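Local coordinates for tyrosine recombinase XerH (Helicobacter pylori, PDB 5JK0), which catalyses site-specific cutting and rejoining of DNA at difH as a tyrosine recombinase, acting in chromosome segregation and the resolution of chromosome dimers, at a contact of chain A with DNA. Sequence-based numbering; all coordinates share one arbitrary frame.

Contact 1: a contact of chain A with DNA. Residues 76, 127, 130-131, 134. With nucleotides of chain B.
Lys127 and Arg130 both set CG anti to the backbone N (chi1 near 180° for each), which sends two long side chains from helix 123-143 to the DNA. The helix belongs to the core-binding domain of this tyrosine recombinase and meets nucleotides DA17 to DT19 of chain B. Lys127 runs extended until its last torsion, where a bend (chi4 -59°) turns the ammonium NZ toward the major-groove edge of a guanine; NZ donates to the carbonyl O6 of DG18 at 2.8 Å. Arg130 stays extended from CG to NE and meets the phosphate of DA17 end-on. Its NH1 donates to OP2 of DA17 at 3.0 Å, a bond that is also a salt bridge, and its NH2 to OP1 of DA17 at 3.1 Å. Both oxygens lie close to the guanidinium plane and both bonds are nearly straight (167° at H), so the paired grip fixes the rotation of the group. Leu134 CD1 rests 3.8 Å above one guanidinium face, toward its rim. Between the two polar arms Ile131 supplies apolar contact: its CG2 branch lies 3.9 Å from the methyl C7 of DT19, while CD1 approaches N7 of DG18, at 3.8 Å, and C8. The backbone O of Ile131 also reaches OP2 of DG18 through a water. Tyr76, from helix 74-88, points its hydroxyl at OP2 of DT19, but the modelled separation is too short to be trusted.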
loop_
_atom_site.group_PDB
_atom_site.type_symbol
_atom_site.label_atom_id
_atom_site.label_comp_id
_atom_site.label_asym_id
_atom_site.label_seq_id
_atom_site.Cartn_x
_atom_site.Cartn_y
_atom_site.Cartn_z
ATOM N N TYR A 76 7.065 -10.106 26.567
ATOM C CA TYR A 76 7.214 -11.525 26.258
ATOM C C TYR A 76 8.066 -12.294 27.268
ATOM O O TYR A 76 7.795 -13.462 27.550
ATOM C CB TYR A 76 7.816 -11.695 24.861
ATOM C CG TYR A 76 6.877 -11.323 23.736
ATOM C CD1 TYR A 76 5.891 -12.204 23.313
ATOM C CD2 TYR A 76 6.977 -10.093 23.095
ATOM C CE1 TYR A 76 5.029 -11.873 22.286
ATOM C CE2 TYR A 76 6.119 -9.752 22.063
ATOM C CZ TYR A 76 5.146 -10.647 21.664
ATOM O OH TYR A 76 4.285 -10.320 20.640
ATOM N N LYS A 127 -4.318 -10.951 29.508
ATOM C CA LYS A 127 -4.291 -10.954 28.050
ATOM C C LYS A 127 -2.861 -11.022 27.528
ATOM O O LYS A 127 -2.566 -11.774 26.599
ATOM C CB LYS A 127 -4.993 -9.712 27.495
ATOM C CG LYS A 127 -4.891 -9.570 25.983
ATOM C CD LYS A 127 -5.493 -8.258 25.504
ATOM C CE LYS A 127 -5.304 -8.078 24.004
ATOM N NZ LYS A 127 -3.864 -8.091 23.617
ATOM N N ARG A 130 -1.375 -14.511 27.845
ATOM C CA ARG A 130 -1.914 -15.402 26.825
ATOM C C ARG A 130 -1.262 -15.157 25.467
ATOM O O ARG A 130 -0.900 -16.101 24.762
ATOM C CB ARG A 130 -3.430 -15.229 26.722
ATOM C CG ARG A 130 -4.087 -16.073 25.645
ATOM C CD ARG A 130 -5.593 -15.892 25.656
ATOM N NE ARG A 130 -6.229 -16.552 24.520
ATOM C CZ ARG A 130 -6.442 -15.973 23.343
ATOM N NH1 ARG A 130 -6.070 -14.715 23.145
ATOM N NH2 ARG A 130 -7.029 -16.648 22.364
ATOM N N ILE A 131 -1.117 -13.884 25.108
ATOM C CA ILE A 131 -0.481 -13.499 23.851
ATOM C C ILE A 131 0.958 -14.012 23.778
ATOM O O ILE A 131 1.399 -14.499 22.736
ATOM C CB ILE A 131 -0.494 -11.967 23.666
ATOM C CG1 ILE A 131 -1.929 -11.465 23.487
ATOM C CG2 ILE A 131 0.353 -11.557 22.470
ATOM C CD1 ILE A 131 -2.633 -12.040 22.278
ATOM N N LEU A 134 0.944 -17.714 23.026
ATOM C CA LEU A 134 0.568 -17.940 21.635
ATOM C C LEU A 134 1.740 -17.675 20.698
ATOM O O LEU A 134 1.919 -18.373 19.703
ATOM C CB LEU A 134 -0.622 -17.058 21.250
ATOM C CG LEU A 134 -1.962 -17.382 21.913
ATOM C CD1 LEU A 134 -3.042 -16.431 21.425
ATOM C CD2 LEU A 134 -2.357 -18.828 21.648
ATOM P P DA B 17 -6.464 -13.911 19.483
ATOM O OP1 DA B 17 -7.057 -15.258 19.629
ATOM O OP2 DA B 17 -6.376 -13.013 20.654
ATOM O "O5'" DA B 17 -4.997 -14.073 18.874
ATOM C "C5'" DA B 17 -4.831 -14.638 17.579
ATOM C "C4'" DA B 17 -3.858 -13.819 16.751
ATOM O "O4'" DA B 17 -4.342 -12.454 16.639
ATOM C "C3'" DA B 17 -2.448 -13.727 17.324
ATOM O "O3'" DA B 17 -1.496 -13.808 16.275
ATOM C "C2'" DA B 17 -2.428 -12.358 18.003
ATOM C "C1'" DA B 17 -3.372 -11.548 17.123
ATOM N N9 DA B 17 -4.065 -10.476 17.840
ATOM C C8 DA B 17 -4.829 -10.599 18.968
ATOM N N7 DA B 17 -5.334 -9.465 19.392
ATOM C C5 DA B 17 -4.873 -8.532 18.478
ATOM C C6 DA B 17 -5.058 -7.138 18.367
ATOM N N6 DA B 17 -5.790 -6.423 19.227
ATOM N N1 DA B 17 -4.459 -6.509 17.335
ATOM C C2 DA B 17 -3.726 -7.230 16.478
ATOM N N3 DA B 17 -3.483 -8.540 16.477
ATOM C C4 DA B 17 -4.090 -9.137 17.513
ATOM P P DG B 18 0.044 -14.125 16.602
ATOM O OP1 DG B 18 0.637 -14.733 15.390
ATOM O OP2 DG B 18 0.098 -14.855 17.889
ATOM O "O5'" DG B 18 0.687 -12.679 16.815
ATOM C "C5'" DG B 18 0.663 -11.743 15.746
ATOM C "C4'" DG B 18 0.958 -10.334 16.228
ATOM O "O4'" DG B 18 -0.158 -9.814 16.971
ATOM C "C3'" DG B 18 2.166 -10.188 17.159
ATOM O "O3'" DG B 18 3.273 -9.659 16.423
ATOM C "C2'" DG B 18 1.681 -9.215 18.258
ATOM C "C1'" DG B 18 0.326 -8.749 17.736
ATOM N N9 DG B 18 -0.642 -8.425 18.783
ATOM C C8 DG B 18 -1.258 -9.297 19.650
ATOM N N7 DG B 18 -2.081 -8.711 20.479
ATOM C C5 DG B 18 -2.007 -7.365 20.139
ATOM C C6 DG B 18 -2.677 -6.244 20.690
ATOM O O6 DG B 18 -3.496 -6.217 21.618
ATOM N N1 DG B 18 -2.314 -5.061 20.049
ATOM C C2 DG B 18 -1.418 -4.972 19.011
ATOM N N2 DG B 18 -1.193 -3.743 18.523
ATOM N N3 DG B 18 -0.786 -6.014 18.486
ATOM C C4 DG B 18 -1.127 -7.174 19.099
ATOM P P DT B 19 4.582 -9.100 17.173
ATOM O OP1 DT B 19 5.710 -9.221 16.222
ATOM O OP2 DT B 19 4.691 -9.744 18.500
ATOM O "O5'" DT B 19 4.272 -7.545 17.379
ATOM C "C5'" DT B 19 3.856 -6.756 16.266
ATOM C "C4'" DT B 19 3.764 -5.286 16.638
ATOM O "O4'" DT B 19 2.683 -5.090 17.583
ATOM C "C3'" DT B 19 5.017 -4.700 17.291
ATOM O "O3'" DT B 19 5.296 -3.423 16.732
ATOM C "C2'" DT B 19 4.636 -4.606 18.769
ATOM C "C1'" DT B 19 3.142 -4.341 18.684
ATOM N N1 DT B 19 2.386 -4.780 19.893
ATOM C C2 DT B 19 1.655 -3.856 20.605
ATOM O O2 DT B 19 1.596 -2.678 20.307
ATOM N N3 DT B 19 0.993 -4.363 21.691
ATOM C C4 DT B 19 0.986 -5.674 22.128
ATOM O O4 DT B 19 0.357 -6.032 23.120
ATOM C C5 DT B 19 1.772 -6.592 21.340
ATOM C C7 DT B 19 1.841 -8.042 21.718
ATOM C C6 DT B 19 2.426 -6.107 20.271
HETATM O O HOH W 1 1.007 -13.736 19.924
#

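Contact 2: a contact of chain A with DNA. Residues 66, 71, 74-75, 128. With nucleotides of chain C; nucleotides of chain B.
Arg66 and Asn74 lie against each other in the major groove, with CB of Asn74 3.4 Å above one face of the Arg66 guanidinium, toward its rim. Over the centre of the opposite face sits the methyl C7 of DT7 of chain C, sandwiching the flat group between protein and thymine. An extended chain with CG anti to the backbone N delivers it end-on to guanine DG8 of chain C: NH1 donates to N7 of DG8 at 3.2 Å and NH2 to O6 of DG8 at 2.8 Å, both acceptors near the guanidinium plane. This two-point reading of the Hoogsteen edge is the classic arginine-guanine pattern. CG of Asn74 lies between the backbone N and the carbonyl carbon (chi1 87°), placing its amide across two adjacent A-T pairs. ND2 donates almost straight (176° at H) to O4 of DT21 of chain B at 3.2 Å, in the amide plane, and to the backbone O of Leu71 at 2.7 Å, a second-shell bond that restrains the amide's rotation. OD1 accepts from N6 of DA9 of chain C at 3.3 Å, with the donor 45° out of the carbonyl plane. Leu71 CB packs near the methyl of DT21. Thr75, next on helix 74-88, donates its hydroxyl OG1 to O4 of DT20 of chain B at 2.7 Å. Asn128 ND2 reaches N7 of DA10 of chain C through a water lying 3.0 Å from that N7.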
loop_
_atom_site.group_PDB
_atom_site.type_symbol
_atom_site.label_atom_id
_atom_site.label_comp_id
_atom_site.label_asym_id
_atom_site.label_seq_id
_atom_site.Cartn_x
_atom_site.Cartn_y
_atom_site.Cartn_z
ATOM N N ARG A 66 15.890 -4.451 27.434
ATOM C CA ARG A 66 14.836 -3.477 27.699
ATOM C C ARG A 66 15.409 -2.153 28.195
ATOM O O ARG A 66 14.982 -1.081 27.763
ATOM C CB ARG A 66 13.837 -4.022 28.723
ATOM C CG ARG A 66 12.698 -3.058 29.028
ATOM C CD ARG A 66 11.890 -3.489 30.242
ATOM N NE ARG A 66 10.781 -2.573 30.493
ATOM C CZ ARG A 66 9.923 -2.688 31.503
ATOM N NH1 ARG A 66 10.042 -3.685 32.370
ATOM N NH2 ARG A 66 8.946 -1.805 31.648
ATOM N N LEU A 71 12.281 -1.723 24.303
ATOM C CA LEU A 71 11.187 -1.784 25.271
ATOM C C LEU A 71 10.234 -2.965 25.091
ATOM O O LEU A 71 9.725 -3.510 26.071
ATOM C CB LEU A 71 10.380 -0.484 25.219
ATOM C CG LEU A 71 11.182 0.815 25.317
ATOM C CD1 LEU A 71 10.250 2.016 25.357
ATOM C CD2 LEU A 71 12.098 0.797 26.535
ATOM N N ASN A 74 9.818 -6.706 27.031
ATOM C CA ASN A 74 9.315 -6.914 28.387
ATOM C C ASN A 74 7.970 -7.636 28.419
ATOM O O ASN A 74 7.644 -8.306 29.398
ATOM C CB ASN A 74 9.198 -5.577 29.123
ATOM C CG ASN A 74 7.868 -4.884 28.877
ATOM O OD1 ASN A 74 6.914 -5.058 29.637
ATOM N ND2 ASN A 74 7.801 -4.089 27.815
ATOM N N THR A 75 7.193 -7.497 27.350
ATOM C CA THR A 75 5.871 -8.108 27.282
ATOM C C THR A 75 5.962 -9.629 27.138
ATOM O O THR A 75 5.061 -10.358 27.555
ATOM C CB THR A 75 5.045 -7.525 26.110
ATOM O OG1 THR A 75 5.033 -6.094 26.196
ATOM C CG2 THR A 75 3.612 -8.035 26.143
ATOM N N ASN A 128 -1.976 -10.238 28.138
ATOM C CA ASN A 128 -0.570 -10.216 27.749
ATOM C C ASN A 128 0.096 -11.578 27.932
ATOM O O ASN A 128 0.879 -12.012 27.085
ATOM C CB ASN A 128 0.188 -9.153 28.546
ATOM C CG ASN A 128 -0.262 -7.740 28.214
ATOM O OD1 ASN A 128 -0.675 -7.455 27.090
ATOM N ND2 ASN A 128 -0.181 -6.848 29.192
ATOM P P DT C 7 16.258 -4.522 36.572
ATOM O OP1 DT C 7 16.833 -5.616 37.383
ATOM O OP2 DT C 7 16.560 -4.448 35.126
ATOM O "O5'" DT C 7 14.670 -4.531 36.755
ATOM C "C5'" DT C 7 14.113 -4.401 38.056
ATOM C "C4'" DT C 7 12.605 -4.249 37.996
ATOM O "O4'" DT C 7 12.266 -2.898 37.651
ATOM C "C3'" DT C 7 11.906 -5.113 36.950
ATOM O "O3'" DT C 7 11.379 -6.280 37.567
ATOM C "C2'" DT C 7 10.785 -4.207 36.394
ATOM C "C1'" DT C 7 10.949 -2.903 37.175
ATOM N N1 DT C 7 10.735 -1.679 36.353
ATOM C C2 DT C 7 9.821 -0.740 36.771
ATOM O O2 DT C 7 9.168 -0.853 37.793
ATOM N N3 DT C 7 9.700 0.348 35.948
ATOM C C4 DT C 7 10.384 0.584 34.770
ATOM O O4 DT C 7 10.204 1.594 34.097
ATOM C C5 DT C 7 11.327 -0.441 34.387
ATOM C C7 DT C 7 12.129 -0.296 33.127
ATOM C C6 DT C 7 11.456 -1.511 35.188
ATOM P P DG C 8 10.878 -7.521 36.678
ATOM O OP1 DG C 8 11.648 -8.711 37.100
ATOM O OP2 DG C 8 10.888 -7.115 35.256
ATOM O "O5'" DG C 8 9.352 -7.709 37.122
ATOM C "C5'" DG C 8 9.032 -7.926 38.492
ATOM C "C4'" DG C 8 7.639 -7.409 38.818
ATOM O "O4'" DG C 8 7.514 -6.028 38.382
ATOM C "C3'" DG C 8 6.490 -8.164 38.156
ATOM O "O3'" DG C 8 5.384 -8.235 39.049
ATOM C "C2'" DG C 8 6.174 -7.302 36.937
ATOM C "C1'" DG C 8 6.442 -5.903 37.471
ATOM N N9 DG C 8 6.831 -4.951 36.434
ATOM C C8 DG C 8 7.675 -5.181 35.376
ATOM N N7 DG C 8 7.844 -4.141 34.608
ATOM C C5 DG C 8 7.063 -3.154 35.196
ATOM C C6 DG C 8 6.851 -1.810 34.809
ATOM O O6 DG C 8 7.326 -1.206 33.835
ATOM N N1 DG C 8 5.986 -1.152 35.682
ATOM C C2 DG C 8 5.404 -1.723 36.789
ATOM N N2 DG C 8 4.599 -0.929 37.513
ATOM N N3 DG C 8 5.595 -2.982 37.163
ATOM C C4 DG C 8 6.433 -3.636 36.323
ATOM P P DA C 9 4.039 -9.002 38.620
ATOM O OP1 DA C 9 3.425 -9.527 39.858
ATOM O OP2 DA C 9 4.368 -9.924 37.512
ATOM O "O5'" DA C 9 3.099 -7.837 38.049
ATOM C "C5'" DA C 9 2.744 -6.751 38.893
ATOM C "C4'" DA C 9 2.101 -5.619 38.109
ATOM O "O4'" DA C 9 3.033 -5.094 37.141
ATOM C "C3'" DA C 9 0.843 -5.995 37.315
ATOM O "O3'" DA C 9 -0.292 -5.363 37.897
ATOM C "C2'" DA C 9 1.117 -5.470 35.892
ATOM C "C1'" DA C 9 2.285 -4.517 36.109
ATOM N N9 DA C 9 3.140 -4.353 34.937
ATOM C C8 DA C 9 3.936 -5.299 34.353
ATOM N N7 DA C 9 4.593 -4.861 33.303
ATOM C C5 DA C 9 4.204 -3.537 33.195
ATOM C C6 DA C 9 4.545 -2.517 32.283
ATOM N N6 DA C 9 5.398 -2.689 31.268
ATOM N N1 DA C 9 3.974 -1.306 32.456
ATOM C C2 DA C 9 3.118 -1.135 33.472
ATOM N N3 DA C 9 2.721 -2.015 34.390
ATOM C C4 DA C 9 3.307 -3.208 34.193
ATOM P P DA C 10 -1.767 -5.633 37.320
ATOM O OP1 DA C 10 -2.717 -5.347 38.417
ATOM O OP2 DA C 10 -1.776 -6.959 36.666
ATOM O "O5'" DA C 10 -1.946 -4.513 36.190
ATOM C "C5'" DA C 10 -1.793 -3.139 36.524
ATOM C "C4'" DA C 10 -1.965 -2.253 35.302
ATOM O "O4'" DA C 10 -0.788 -2.348 34.456
ATOM C "C3'" DA C 10 -3.161 -2.604 34.408
ATOM O "O3'" DA C 10 -3.920 -1.432 34.126
ATOM C "C2'" DA C 10 -2.511 -3.162 33.141
ATOM C "C1'" DA C 10 -1.204 -2.392 33.115
ATOM N N9 DA C 10 -0.164 -3.029 32.313
ATOM C C8 DA C 10 0.208 -4.345 32.337
ATOM N N7 DA C 10 1.172 -4.638 31.495
ATOM C C5 DA C 10 1.448 -3.431 30.873
ATOM C C6 DA C 10 2.372 -3.067 29.874
ATOM N N6 DA C 10 3.225 -3.929 29.307
ATOM N N1 DA C 10 2.389 -1.776 29.477
ATOM C C2 DA C 10 1.538 -0.915 30.046
ATOM N N3 DA C 10 0.624 -1.140 30.990
ATOM C C4 DA C 10 0.632 -2.430 31.363
ATOM P P DT B 20 6.660 -2.655 17.092
ATOM O OP1 DT B 20 7.071 -1.898 15.891
ATOM O OP2 DT B 20 7.591 -3.630 17.705
ATOM O "O5'" DT B 20 6.222 -1.615 18.224
ATOM C "C5'" DT B 20 5.275 -0.601 17.918
ATOM C "C4'" DT B 20 4.878 0.164 19.168
ATOM O "O4'" DT B 20 4.139 -0.705 20.052
ATOM C "C3'" DT B 20 6.047 0.722 19.988
ATOM O "O3'" DT B 20 5.945 2.143 20.059
ATOM C "C2'" DT B 20 5.896 0.060 21.370
ATOM C "C1'" DT B 20 4.435 -0.358 21.378
ATOM N N1 DT B 20 4.151 -1.539 22.245
ATOM C C2 DT B 20 3.243 -1.416 23.273
ATOM O O2 DT B 20 2.653 -0.379 23.523
ATOM N N3 DT B 20 3.048 -2.556 24.003
ATOM C C4 DT B 20 3.657 -3.783 23.815
ATOM O O4 DT B 20 3.417 -4.752 24.528
ATOM C C5 DT B 20 4.598 -3.845 22.720
ATOM C C7 DT B 20 5.321 -5.125 22.420
ATOM C C6 DT B 20 4.796 -2.733 21.995
ATOM P P DT B 21 6.977 3.006 20.940
ATOM O OP1 DT B 21 7.158 4.299 20.248
ATOM O OP2 DT B 21 8.165 2.179 21.249
ATOM O "O5'" DT B 21 6.176 3.274 22.297
ATOM C "C5'" DT B 21 4.876 3.851 22.239
ATOM C "C4'" DT B 21 4.218 3.862 23.606
ATOM O "O4'" DT B 21 4.014 2.511 24.060
ATOM C "C3'" DT B 21 5.023 4.553 24.709
ATOM O "O3'" DT B 21 4.439 5.817 25.011
ATOM C "C2'" DT B 21 4.948 3.590 25.908
ATOM C "C1'" DT B 21 3.944 2.532 25.457
ATOM N N1 DT B 21 4.249 1.165 25.968
ATOM C C2 DT B 21 3.554 0.685 27.053
ATOM O O2 DT B 21 2.694 1.323 27.632
ATOM N N3 DT B 21 3.906 -0.580 27.442
ATOM C C4 DT B 21 4.860 -1.396 26.868
ATOM O O4 DT B 21 5.105 -2.521 27.293
ATOM C C5 DT B 21 5.552 -0.833 25.732
ATOM C C7 DT B 21 6.610 -1.626 25.025
ATOM C C6 DT B 21 5.217 0.407 25.342
ATOM P P DT B 22 5.089 6.779 26.124
ATOM O OP1 DT B 22 4.761 8.169 25.738
ATOM O OP2 DT B 22 6.501 6.384 26.327
ATOM O "O5'" DT B 22 4.283 6.415 27.455
ATOM C "C5'" DT B 22 2.878 6.614 27.504
ATOM C "C4'" DT B 22 2.283 5.983 28.749
ATOM O "O4'" DT B 22 2.641 4.579 28.803
ATOM C "C3'" DT B 22 2.737 6.601 30.077
ATOM O "O3'" DT B 22 1.593 6.980 30.839
ATOM C "C2'" DT B 22 3.539 5.483 30.754
ATOM C "C1'" DT B 22 2.947 4.231 30.128
ATOM N N1 DT B 22 3.889 3.077 30.104
ATOM C C2 DT B 22 3.592 1.948 30.828
ATOM O O2 DT B 22 2.584 1.832 31.502
ATOM N N3 DT B 22 4.523 0.948 30.737
ATOM C C4 DT B 22 5.697 0.963 30.008
ATOM O O4 DT B 22 6.472 0.009 29.991
ATOM C C5 DT B 22 5.949 2.176 29.271
ATOM C C7 DT B 22 7.193 2.309 28.445
ATOM C C6 DT B 22 5.044 3.164 29.353
HETATM O O HOH W 2 1.723 -7.566 31.582
HETATM O O HOH W 3 12.069 -5.724 32.788
HETATM O O HOH W 4 6.738 -6.684 32.068
#

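Contact 3: a contact of chain A with DNA. Residues 285-287, 291. With nucleotides of chain C; nucleotides of chain B.
The start of helix 286-299, in the C-terminal catalytic domain, with Thr285 just ahead of it, meets the DNA in its major groove; the centre of the contact lies about 12 Å from active-site Arg214. Thr285 addresses the backbone of chain C: OG1 occupies the position between backbone N and carbonyl carbon (chi1 63°), on the same side as its own amide, and both donate to OP2 of DT4. The hydroxyl bond OG1 to OP2 of DT4 is 2.8 Å and the amide bond N to OP2 of DT4 is 3.3 Å, so two donors grip one phosphate oxygen. Gln286 turns to the other strand. Its chain bends at chi2 (-89°), and the amide oxygen OE1 accepts a hydrogen bond from the exocyclic N6 of DA24 of chain B at 2.8 Å, the donor tilted 17° from the carbonyl plane. Ala287 presents CB to the thymine DT5 of chain C, 3.9 Å from its methyl C7. A turn further on, Lys291 NZ donates to O4 of DT4 of chain C at 3.0 Å. The site thus combines phosphate binding with contacts to major-groove base edges on both strands, which would help seat the catalytic domain on difH.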
loop_
_atom_site.group_PDB
_atom_site.type_symbol
_atom_site.label_atom_id
_atom_site.label_comp_id
_atom_site.label_asym_id
_atom_site.label_seq_id
_atom_site.Cartn_x
_atom_site.Cartn_y
_atom_site.Cartn_z
ATOM N N THR A 285 13.078 12.011 31.955
ATOM C CA THR A 285 12.522 10.663 31.983
ATOM C C THR A 285 11.028 10.682 32.280
ATOM O O THR A 285 10.501 11.666 32.794
ATOM C CB THR A 285 13.225 9.782 33.034
ATOM O OG1 THR A 285 12.993 10.319 34.342
ATOM C CG2 THR A 285 14.725 9.720 32.770
ATOM N N GLN A 286 10.356 9.582 31.953
ATOM C CA GLN A 286 8.933 9.432 32.233
ATOM C C GLN A 286 8.684 9.437 33.739
ATOM O O GLN A 286 7.650 9.919 34.206
ATOM C CB GLN A 286 8.400 8.140 31.599
ATOM C CG GLN A 286 6.940 7.822 31.907
ATOM C CD GLN A 286 6.768 7.006 33.180
ATOM O OE1 GLN A 286 7.719 6.395 33.672
ATOM N NE2 GLN A 286 5.555 7.002 33.723
ATOM N N ALA A 287 9.641 8.904 34.492
ATOM C CA ALA A 287 9.532 8.829 35.944
ATOM C C ALA A 287 9.469 10.216 36.572
ATOM O O ALA A 287 8.691 10.453 37.498
ATOM C CB ALA A 287 10.698 8.040 36.520
ATOM N N LYS A 291 5.942 12.050 38.455
ATOM C CA LYS A 291 5.950 12.548 39.826
ATOM C C LYS A 291 5.583 14.029 39.899
ATOM O O LYS A 291 4.982 14.478 40.876
ATOM C CB LYS A 291 7.315 12.305 40.472
ATOM C CG LYS A 291 7.540 10.853 40.876
ATOM C CD LYS A 291 8.836 10.667 41.648
ATOM C CE LYS A 291 10.047 10.738 40.733
ATOM N NZ LYS A 291 11.309 10.468 41.474
ATOM P P DT C 4 16.129 12.807 34.453
ATOM O OP1 DT C 4 16.556 13.061 33.060
ATOM O OP2 DT C 4 14.707 12.535 34.753
ATOM O "O5'" DT C 4 16.982 11.587 35.037
ATOM C "C5'" DT C 4 18.398 11.682 35.116
ATOM C "C4'" DT C 4 18.993 10.354 35.534
ATOM O "O4'" DT C 4 18.597 10.055 36.898
ATOM C "C3'" DT C 4 18.551 9.171 34.677
ATOM O "O3'" DT C 4 19.666 8.377 34.320
ATOM C "C2'" DT C 4 17.567 8.408 35.564
ATOM C "C1'" DT C 4 18.017 8.771 36.973
ATOM N N1 DT C 4 16.884 8.832 37.941
ATOM C C2 DT C 4 16.885 8.005 39.041
ATOM O O2 DT C 4 17.779 7.214 39.284
ATOM N N3 DT C 4 15.794 8.141 39.860
ATOM C C4 DT C 4 14.722 9.001 39.688
ATOM O O4 DT C 4 13.786 9.050 40.480
ATOM C C5 DT C 4 14.782 9.835 38.511
ATOM C C7 DT C 4 13.678 10.808 38.218
ATOM C C6 DT C 4 15.845 9.711 37.705
ATOM P P DT C 5 19.531 7.293 33.144
ATOM O OP1 DT C 5 20.795 7.304 32.376
ATOM O OP2 DT C 5 18.243 7.531 32.454
ATOM O "O5'" DT C 5 19.410 5.905 33.924
ATOM C "C5'" DT C 5 20.383 5.560 34.897
ATOM C "C4'" DT C 5 19.946 4.342 35.683
ATOM O "O4'" DT C 5 18.901 4.714 36.613
ATOM C "C3'" DT C 5 19.384 3.198 34.835
ATOM O "O3'" DT C 5 20.055 1.989 35.154
ATOM C "C2'" DT C 5 17.900 3.144 35.218
ATOM C "C1'" DT C 5 17.917 3.713 36.626
ATOM N N1 DT C 5 16.624 4.332 37.039
ATOM C C2 DT C 5 16.047 3.951 38.227
ATOM O O2 DT C 5 16.537 3.122 38.971
ATOM N N3 DT C 5 14.865 4.579 38.516
ATOM C C4 DT C 5 14.217 5.532 37.752
ATOM O O4 DT C 5 13.156 6.041 38.100
ATOM C C5 DT C 5 14.876 5.887 36.519
ATOM C C7 DT C 5 14.265 6.911 35.606
ATOM C C6 DT C 5 16.035 5.278 36.224
ATOM P P DA B 24 -1.209 5.058 37.796
ATOM O OP1 DA B 24 -2.432 4.384 38.284
ATOM O OP2 DA B 24 -1.207 6.524 37.589
ATOM O "O5'" DA B 24 -0.017 4.666 38.784
ATOM C "C5'" DA B 24 0.202 3.304 39.114
ATOM C "C4'" DA B 24 1.463 3.137 39.940
ATOM O "O4'" DA B 24 2.615 3.001 39.064
ATOM C "C3'" DA B 24 1.788 4.298 40.887
ATOM O "O3'" DA B 24 2.199 3.773 42.137
ATOM C "C2'" DA B 24 2.946 4.999 40.178
ATOM C "C1'" DA B 24 3.652 3.806 39.563
ATOM N N9 DA B 24 4.561 4.145 38.471
ATOM C C8 DA B 24 4.533 5.263 37.684
ATOM N N7 DA B 24 5.486 5.298 36.782
ATOM C C5 DA B 24 6.186 4.119 36.993
ATOM C C6 DA B 24 7.316 3.558 36.364
ATOM N N6 DA B 24 7.959 4.141 35.346
ATOM N N1 DA B 24 7.758 2.368 36.821
ATOM C C2 DA B 24 7.114 1.786 37.839
ATOM N N3 DA B 24 6.048 2.216 38.511
ATOM C C4 DA B 24 5.629 3.400 38.032
ATOM P P DT B 25 2.146 4.665 43.472
ATOM O OP1 DT B 25 0.846 4.403 44.125
ATOM O OP2 DT B 25 2.536 6.053 43.144
ATOM O "O5'" DT B 25 3.308 4.036 44.366
ATOM C "C5'" DT B 25 3.457 2.625 44.416
ATOM C "C4'" DT B 25 4.905 2.215 44.216
ATOM O "O4'" DT B 25 5.354 2.586 42.902
ATOM C "C3'" DT B 25 5.905 2.868 45.166
ATOM O "O3'" DT B 25 6.171 1.993 46.254
ATOM C "C2'" DT B 25 7.161 3.096 44.298
ATOM C "C1'" DT B 25 6.755 2.547 42.929
ATOM N N1 DT B 25 7.303 3.329 41.778
ATOM C C2 DT B 25 8.329 2.791 41.034
ATOM O O2 DT B 25 8.814 1.695 41.261
ATOM N N3 DT B 25 8.769 3.581 40.008
ATOM C C4 DT B 25 8.301 4.832 39.657
ATOM O O4 DT B 25 8.765 5.464 38.713
ATOM C C5 DT B 25 7.227 5.343 40.479
ATOM C C7 DT B 25 6.634 6.691 40.193
ATOM C C6 DT B 25 6.785 4.575 41.490
#

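Contact 1 and contact 2 have C-alpha centres about 11 Å apart and share two helices: 74-88 gives Tyr76 to one and Asn74 and Thr75 to the other, 123-143 gives most of contact 1 and Asn128 of contact 2, which also uses helix 55-67 and the 3-10 helix 71-73. Contact 3 stands apart at the start of helix 286-299, its C-alpha centre about 18 Å from that of contact 2 and 28 Å from that of contact 1. Along chain B the three run from DA17 to DA24, and contacts 2 and 3 also share chain C. Two domains thus hold one duplex, consistent with the protein embracing difH before cleavage.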